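Local structure of hypothetical protein (Uncultured marine organism, 2OD6) at residues 11-16 / 96-100; 44-50 / 61-67. The protein is of unknown function but forms a ferredoxin-like dimer whose subunit binds 10-oxohexadecanoic acid in the crystal, consistent with a pocket for a fatty-acid-like molecule. Where two conformers were deposited one is given. Numbering follows the deposited sequence.

Contact 1: 11-16 / 96-100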
loop_
_atom_site.group_PDB
_atom_site.type_symbol
_atom_site.label_atom_id
_atom_site.label_comp_id
_atom_site.label_asym_id
_atom_site.label_seq_id
_atom_site.Cartn_x
_atom_site.Cartn_y
_atom_site.Cartn_z
ATOM N N THR A 11 -1.627 -1.359 -6.534
ATOM C CA THR A 11 -2.200 -2.344 -7.493
ATOM C C THR A 11 -1.953 -3.708 -6.906
ATOM O O THR A 11 -0.776 -4.058 -6.610
ATOM C CB THR A 11 -1.500 -2.166 -8.841
ATOM O OG1 THR A 11 -1.774 -0.851 -9.338
ATOM C CG2 THR A 11 -1.948 -3.191 -9.856
ATOM N N THR A 12 -3.005 -4.523 -6.857
ATOM C CA THR A 12 -2.896 -5.900 -6.421
ATOM C C THR A 12 -3.011 -6.742 -7.660
ATOM O O THR A 12 -3.949 -6.583 -8.475
ATOM C CB THR A 12 -3.959 -6.312 -5.335
ATOM O OG1 THR A 12 -3.768 -5.488 -4.174
ATOM C CG2 THR A 12 -3.814 -7.802 -4.957
ATOM N N ALA A 13 -2.017 -7.601 -7.818
ATOM C CA ALA A 13 -1.905 -8.504 -8.931
ATOM C C ALA A 13 -1.990 -9.971 -8.470
ATOM O O ALA A 13 -1.154 -10.423 -7.696
ATOM C CB ALA A 13 -0.596 -8.211 -9.587
ATOM N N ASP A 14 -2.954 -10.739 -8.980
ATOM C CA ASP A 14 -3.124 -12.121 -8.594
ATOM C C ASP A 14 -2.909 -13.021 -9.758
ATOM O O ASP A 14 -3.384 -12.705 -10.825
ATOM C CB ASP A 14 -4.569 -12.402 -8.220
ATOM C CG ASP A 14 -4.789 -12.383 -6.765
ATOM O OD1 ASP A 14 -4.718 -11.271 -6.215
ATOM O OD2 ASP A 14 -5.014 -13.475 -6.194
ATOM N N PHE A 15 -2.298 -14.178 -9.503
ATOM C CA PHE A 15 -1.864 -15.086 -10.530
ATOM C C PHE A 15 -2.367 -16.417 -10.150
ATOM O O PHE A 15 -2.726 -16.675 -8.997
ATOM C CB PHE A 15 -0.348 -15.124 -10.637
ATOM C CG PHE A 15 0.253 -13.789 -10.840
ATOM C CD1 PHE A 15 0.575 -13.042 -9.779
ATOM C CD2 PHE A 15 0.403 -13.236 -12.107
ATOM C CE1 PHE A 15 1.095 -11.813 -9.940
ATOM C CE2 PHE A 15 0.945 -11.959 -12.267
ATOM C CZ PHE A 15 1.256 -11.265 -11.185
ATOM N N ILE A 16 -2.450 -17.251 -11.166
ATOM C CA ILE A 16 -2.912 -18.582 -11.026
ATOM C C ILE A 16 -1.992 -19.585 -10.320
ATOM O O ILE A 16 -2.447 -20.696 -9.985
ATOM C CB ILE A 16 -3.057 -19.137 -12.436
ATOM C CG1 ILE A 16 -4.352 -18.689 -13.046
ATOM C CG2 ILE A 16 -2.915 -20.600 -12.426
ATOM C CD1 ILE A 16 -4.618 -19.529 -14.237
ATOM N N THR A 96 -3.303 -13.422 -17.909
ATOM C CA THR A 96 -3.813 -14.435 -16.991
ATOM C C THR A 96 -3.846 -13.907 -15.520
ATOM O O THR A 96 -4.632 -14.424 -14.697
ATOM C CB THR A 96 -3.030 -15.774 -17.160
ATOM O OG1 THR A 96 -3.709 -16.837 -16.469
ATOM C CG2 THR A 96 -1.564 -15.605 -16.654
ATOM N N ALA A 97 -3.026 -12.893 -15.207
ATOM C CA ALA A 97 -3.198 -12.096 -13.991
ATOM C C ALA A 97 -4.527 -11.321 -13.896
ATOM O O ALA A 97 -5.125 -10.991 -14.901
ATOM C CB ALA A 97 -2.075 -11.128 -13.854
ATOM N N LYS A 98 -4.960 -11.026 -12.667
ATOM C CA LYS A 98 -6.138 -10.192 -12.374
ATOM C C LYS A 98 -5.576 -9.043 -11.616
ATOM O O LYS A 98 -4.791 -9.276 -10.705
ATOM C CB LYS A 98 -7.130 -10.915 -11.468
ATOM C CG LYS A 98 -7.686 -12.170 -12.052
ATOM C CD LYS A 98 -8.925 -12.685 -11.281
ATOM C CE LYS A 98 -9.657 -13.735 -12.077
ATOM N NZ LYS A 98 -10.584 -14.580 -11.240
ATOM N N PHE A 99 -5.910 -7.797 -11.976
ATOM C CA PHE A 99 -5.217 -6.620 -11.291
ATOM C C PHE A 99 -6.329 -5.785 -10.744
ATOM O O PHE A 99 -7.332 -5.642 -11.414
ATOM C CB PHE A 99 -4.503 -5.731 -12.283
ATOM C CG PHE A 99 -3.370 -6.384 -12.959
ATOM C CD1 PHE A 99 -3.577 -7.128 -14.101
ATOM C CD2 PHE A 99 -2.094 -6.267 -12.462
ATOM C CE1 PHE A 99 -2.515 -7.770 -14.728
ATOM C CE2 PHE A 99 -1.024 -6.894 -13.076
ATOM C CZ PHE A 99 -1.229 -7.640 -14.221
ATOM N N THR A 100 -6.166 -5.223 -9.553
ATOM C CA THR A 100 -7.141 -4.266 -9.026
ATOM C C THR A 100 -6.348 -3.168 -8.345
ATOM O O THR A 100 -5.393 -3.452 -7.630
ATOM C CB THR A 100 -8.181 -4.925 -8.047
ATOM O OG1 THR A 100 -7.498 -5.663 -7.020
ATOM C CG2 THR A 100 -9.145 -5.856 -8.800
HETATM O O HOH W 1 -6.202 -8.414 -7.904
HETATM O O HOH W 2 -5.006 -14.686 -11.997
#
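Four main-chain hydrogen bonds hold 11-16 against 96-100, in two reciprocal pairs. Thr12 N donates to Thr100 O (2.7 Å, 176° at the hydrogen) and Thr100 N returns to Thr12 O (2.8 Å); two residues on, Asp14 N reaches Lys98 O and Lys98 N reaches Asp14 O, both at 2.9 Å. Ala13 and Phe99 form the non-hydrogen-bonded pair between them, their CA atoms drawn in to 4.5 Å. With strand directions 164° apart, this is regular antiparallel pairing. CA-H...O contacts add to it, the shortest from Phe99 CA to Thr12 O at 3.1 Å. Beside the Asp14-Lys98 pair, water 2 donates to both Asp14 O (2.8 Å) and Thr96 O (2.7 Å); at the Thr12-Thr100 pair, water 1 donates to Thr12 O (3.0 Å) and is hydrogen-bonded to Thr100 OG1 (3.2 Å).

The side chains sort by face. Thr12, Asp14, Lys98 and Thr100 share the polar one, where Asp14 forms a salt bridge with Arg60 of the neighbouring strand 59-67. On the other, Phe99 CE2 packs on Ala13 CB at 3.8 Å, and the edge of its ring meets Thr11 CG2, with Phe99 CD2 4.0 Å away. Phe15 CE2 touches Ala97 CB at 3.5 Å. Thr11 belongs to the ligand pocket, and its hydroxyl bonds to Thr101.

The contact thus joins inner strand 7-15 to 98-109, the outermost within this chain. Backbone bonds set the register while the faces differ in chemistry: one carries charge and water; on the Ala13/Phe99 side, Phe15 packs on helix 18-40, meeting Phe24, and Thr11 touches the bound OHA.

Contact 2: 44-50 / 61-67. With OHA (10-oxohexadecanoic acid), chain E.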
loop_
_atom_site.group_PDB
_atom_site.type_symbol
_atom_site.label_atom_id
_atom_site.label_comp_id
_atom_site.label_asym_id
_atom_site.label_seq_id
_atom_site.Cartn_x
_atom_site.Cartn_y
_atom_site.Cartn_z
ATOM N N LEU A 44 6.894 10.284 -10.226
ATOM C CA LEU A 44 6.941 9.100 -9.369
ATOM C C LEU A 44 8.060 9.292 -8.363
ATOM O O LEU A 44 9.197 9.566 -8.735
ATOM C CB LEU A 44 7.209 7.811 -10.169
ATOM C CG LEU A 44 7.117 6.469 -9.397
ATOM C CD1 LEU A 44 5.702 6.097 -9.035
ATOM C CD2 LEU A 44 7.743 5.370 -10.218
ATOM N N LEU A 45 7.725 9.174 -7.081
ATOM C CA LEU A 45 8.738 9.293 -6.023
ATOM C C LEU A 45 9.366 7.920 -5.697
ATOM O O LEU A 45 10.582 7.823 -5.493
ATOM C CB LEU A 45 8.148 9.953 -4.762
ATOM C CG LEU A 45 7.767 11.441 -4.723
ATOM C CD1 LEU A 45 7.029 11.703 -3.376
ATOM C CD2 LEU A 45 8.947 12.412 -4.925
ATOM N N LYS A 46 8.549 6.868 -5.706
ATOM C CA LYS A 46 8.979 5.550 -5.296
ATOM C C LYS A 46 8.039 4.515 -5.861
ATOM O O LYS A 46 6.810 4.758 -6.000
ATOM C CB LYS A 46 9.026 5.438 -3.758
ATOM C CG LYS A 46 9.606 4.143 -3.223
ATOM C CD LYS A 46 9.559 4.082 -1.684
ATOM C CE LYS A 46 9.462 2.624 -1.173
ATOM N NZ LYS A 46 9.560 2.609 0.296
ATOM N N PHE A 47 8.624 3.359 -6.207
ATOM C CA PHE A 47 7.857 2.153 -6.550
ATOM C C PHE A 47 8.268 0.976 -5.630
ATOM O O PHE A 47 9.422 0.887 -5.230
ATOM C CB PHE A 47 8.123 1.760 -7.990
ATOM C CG PHE A 47 7.586 0.409 -8.359
ATOM C CD1 PHE A 47 6.306 0.283 -8.826
ATOM C CD2 PHE A 47 8.392 -0.744 -8.270
ATOM C CE1 PHE A 47 5.801 -0.958 -9.175
ATOM C CE2 PHE A 47 7.895 -1.995 -8.623
ATOM C CZ PHE A 47 6.604 -2.094 -9.094
ATOM N N SER A 48 7.326 0.066 -5.319
ATOM C CA SER A 48 7.671 -1.184 -4.584
ATOM C C SER A 48 6.788 -2.273 -5.019
ATOM O O SER A 48 5.689 -1.981 -5.436
ATOM C CB SER A 48 7.672 -1.006 -3.051
ATOM O OG SER A 48 6.374 -0.897 -2.492
HETATM N N MSE A 49 7.312 -3.505 -5.003
HETATM C CA MSE A 49 6.519 -4.721 -5.255
HETATM C C MSE A 49 6.647 -5.575 -3.996
HETATM O O MSE A 49 7.729 -5.738 -3.468
HETATM C CB MSE A 49 6.967 -5.443 -6.547
HETATM C CG MSE A 49 6.298 -6.722 -6.866
HETATM SE SE MSE A 49 6.521 -6.879 -8.812
HETATM C CE MSE A 49 8.532 -6.628 -8.775
ATOM N N ASN A 50 5.533 -6.190 -3.559
ATOM C CA ASN A 50 5.478 -6.796 -2.203
ATOM C C ASN A 50 4.769 -8.063 -2.307
ATOM O O ASN A 50 3.708 -8.023 -2.874
ATOM C CB ASN A 50 4.723 -5.844 -1.255
ATOM C CG ASN A 50 5.327 -4.454 -1.208
ATOM O OD1 ASN A 50 6.233 -4.207 -0.417
ATOM N ND2 ASN A 50 4.797 -3.498 -2.062
ATOM N N VAL A 61 1.009 -10.081 -5.444
ATOM C CA VAL A 61 1.916 -8.956 -5.093
ATOM C C VAL A 61 1.098 -7.733 -4.985
ATOM O O VAL A 61 0.123 -7.553 -5.667
ATOM C CB VAL A 61 3.036 -8.806 -6.131
ATOM C CG1 VAL A 61 3.907 -10.112 -6.126
ATOM C CG2 VAL A 61 2.504 -8.499 -7.538
ATOM N N VAL A 62 1.528 -6.820 -4.116
ATOM C CA VAL A 62 1.004 -5.486 -4.139
ATOM C C VAL A 62 2.120 -4.556 -4.612
ATOM O O VAL A 62 3.214 -4.542 -4.059
ATOM C CB VAL A 62 0.475 -5.017 -2.729
ATOM C CG1 VAL A 62 0.049 -3.514 -2.739
ATOM C CG2 VAL A 62 -0.699 -5.899 -2.312
HETATM N N MSE A 63 1.792 -3.750 -5.619
HETATM C CA MSE A 63 2.658 -2.753 -6.179
HETATM C C MSE A 63 2.259 -1.341 -5.712
HETATM O O MSE A 63 1.076 -0.940 -5.798
HETATM C CB MSE A 63 2.608 -2.911 -7.688
HETATM C CG MSE A 63 3.202 -4.254 -8.119
HETATM SE SE MSE A 63 3.248 -4.282 -10.070
HETATM C CE MSE A 63 1.427 -4.496 -10.461
ATOM N N THR A 64 3.193 -0.572 -5.186
ATOM C CA THR A 64 2.836 0.707 -4.725
ATOM C C THR A 64 3.536 1.730 -5.626
ATOM O O THR A 64 4.702 1.570 -5.938
ATOM C CB THR A 64 3.230 0.933 -3.238
ATOM O OG1 THR A 64 4.646 1.043 -3.174
ATOM C CG2 THR A 64 2.755 -0.222 -2.348
ATOM N N TYR A 65 2.792 2.754 -6.053
ATOM C CA TYR A 65 3.316 3.880 -6.810
ATOM C C TYR A 65 3.128 5.141 -5.982
ATOM O O TYR A 65 2.002 5.529 -5.706
ATOM C CB TYR A 65 2.525 4.003 -8.095
ATOM C CG TYR A 65 2.639 2.820 -8.956
ATOM C CD1 TYR A 65 1.771 1.744 -8.769
ATOM C CD2 TYR A 65 3.612 2.723 -9.943
ATOM C CE1 TYR A 65 1.842 0.583 -9.564
ATOM C CE2 TYR A 65 3.688 1.544 -10.765
ATOM C CZ TYR A 65 2.803 0.511 -10.545
ATOM O OH TYR A 65 2.889 -0.594 -11.311
ATOM N N GLU A 66 4.195 5.768 -5.546
ATOM C CA GLU A 66 4.076 6.938 -4.733
ATOM C C GLU A 66 4.388 8.165 -5.601
ATOM O O GLU A 66 5.521 8.349 -6.008
ATOM C CB GLU A 66 5.069 6.893 -3.571
ATOM C CG GLU A 66 4.629 5.973 -2.449
ATOM C CD GLU A 66 5.694 5.718 -1.436
ATOM O OE1 GLU A 66 6.290 6.674 -0.872
ATOM O OE2 GLU A 66 5.916 4.522 -1.193
ATOM N N TYR A 67 3.377 8.993 -5.849
ATOM C CA TYR A 67 3.523 10.192 -6.641
ATOM C C TYR A 67 3.588 11.484 -5.818
ATOM O O TYR A 67 3.045 11.580 -4.704
ATOM C CB TYR A 67 2.369 10.293 -7.610
ATOM C CG TYR A 67 2.102 9.047 -8.443
ATOM C CD1 TYR A 67 2.867 8.761 -9.555
ATOM C CD2 TYR A 67 1.056 8.187 -8.135
ATOM C CE1 TYR A 67 2.612 7.625 -10.340
ATOM C CE2 TYR A 67 0.788 7.076 -8.921
ATOM C CZ TYR A 67 1.565 6.824 -10.033
ATOM O OH TYR A 67 1.307 5.741 -10.844
HETATM O O2 OHA E . -0.981 4.729 -10.325
HETATM C C16 OHA E . -1.442 3.790 -10.967
HETATM O O3 OHA E . -2.744 3.634 -10.881
HETATM C C15 OHA E . -0.606 2.875 -11.851
HETATM C C14 OHA E . -1.303 1.528 -12.122
HETATM C C13 OHA E . -0.655 0.650 -13.220
HETATM C C12 OHA E . -0.300 -0.784 -12.776
HETATM C C11 OHA E . -0.133 -1.807 -13.933
HETATM C C10 OHA E . 1.105 -2.725 -13.857
HETATM C C9 OHA E . 2.364 -1.993 -14.372
HETATM C C8 OHA E . 3.733 -2.598 -13.982
HETATM C C7 OHA E . 4.878 -1.640 -14.338
HETATM O O1 OHA E . 5.230 -0.762 -13.555
HETATM C C6 OHA E . 5.621 -1.694 -15.654
HETATM C C5 OHA E . 5.234 -2.883 -16.532
HETATM C C4 OHA E . 6.115 -2.922 -17.795
HETATM C C3 OHA E . 5.944 -4.166 -18.690
HETATM C C2 OHA E . 6.126 -5.522 -17.996
HETATM C C1 OHA E . 4.837 -6.331 -18.054
HETATM O O HOH W 3 7.538 4.568 1.191
#
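A classic beta bulge interrupts this hairpin of the ferredoxin-like sheet: Leu45 and Lys46 both face Glu66, whose carbonyl O accepts Leu45 N at 2.6 Å and, weakly, Lys46 N at 3.4 Å. The register shifts by one there; beyond it the strands, 170° apart in direction, pair regularly through Glu66 N to Lys46 O (2.8 Å), Thr64 N to Ser48 O (2.9 Å) and Val62 N to Asn50 O (2.8 Å).

The face bearing Lys46, Ser48, Asn50, Val62, Thr64 and Glu66 is polar but for Val62. Ser48 OG and Thr64 OG1 share a 2.7 Å hydrogen bond, and Asn50 ND2 donates to both Val62 O (2.8 Å) and Ser48 OG (3.1 Å). Water 3 joins Lys46 NZ to Glu66 OE2, 4.4 Å apart and beyond a salt bridge; Glu66 makes its salt bridge with Lys46 of the second subunit. Residues 48-50 also pair with a strand of that subunit, continuing the sheet across the interface, as in the dimeric alpha-beta barrel clan.

The opposite face carries Leu44, Phe47, Met49, Met63, Tyr65 and Tyr67. Phe47 and Tyr65 form an offset edge-to-face pair (centroids 5.1 Å apart, planes at 62°), and selenomethionine Met63 places SE at the Phe47 ring edge. Leu44 CD1 touches Tyr67 CE1 at 3.7 Å and lies at the edge of the Tyr65 ring.

Met63, Tyr65 and Tyr67 line the ligand pocket. OHA C15 lies over the Tyr65 face turned from Phe47, Tyr65 OH donates to the keto oxygen OHA O1 at 3.2 Å, and Tyr67 OH to the carboxyl oxygen OHA O2 at 2.6 Å.

In the fold
From the N terminus, strand 7-15 supplies the first half of contact 1, and its partner arrives only after 79 intervening residues. Within that long loop, after helix 18-40, contact 2 closes the short hairpin 44-52/59-67, so the two contacts nest without crossing. Helices 70-85 and 90-93 then lead to strand 98-109, which completes contact 1 and the sheet order 2-3-1-4. The central neighbours 7-15 and 59-67 connect both contacts, whose centres lie 15 Å apart: Thr11 O to Met63 N (2.8 Å) and Ala13 N to Val61 O (3.0 Å) are probable hydrogen bonds. Thr11, Met63, Tyr65 and Tyr67 bring both contacts to the same ligand pocket.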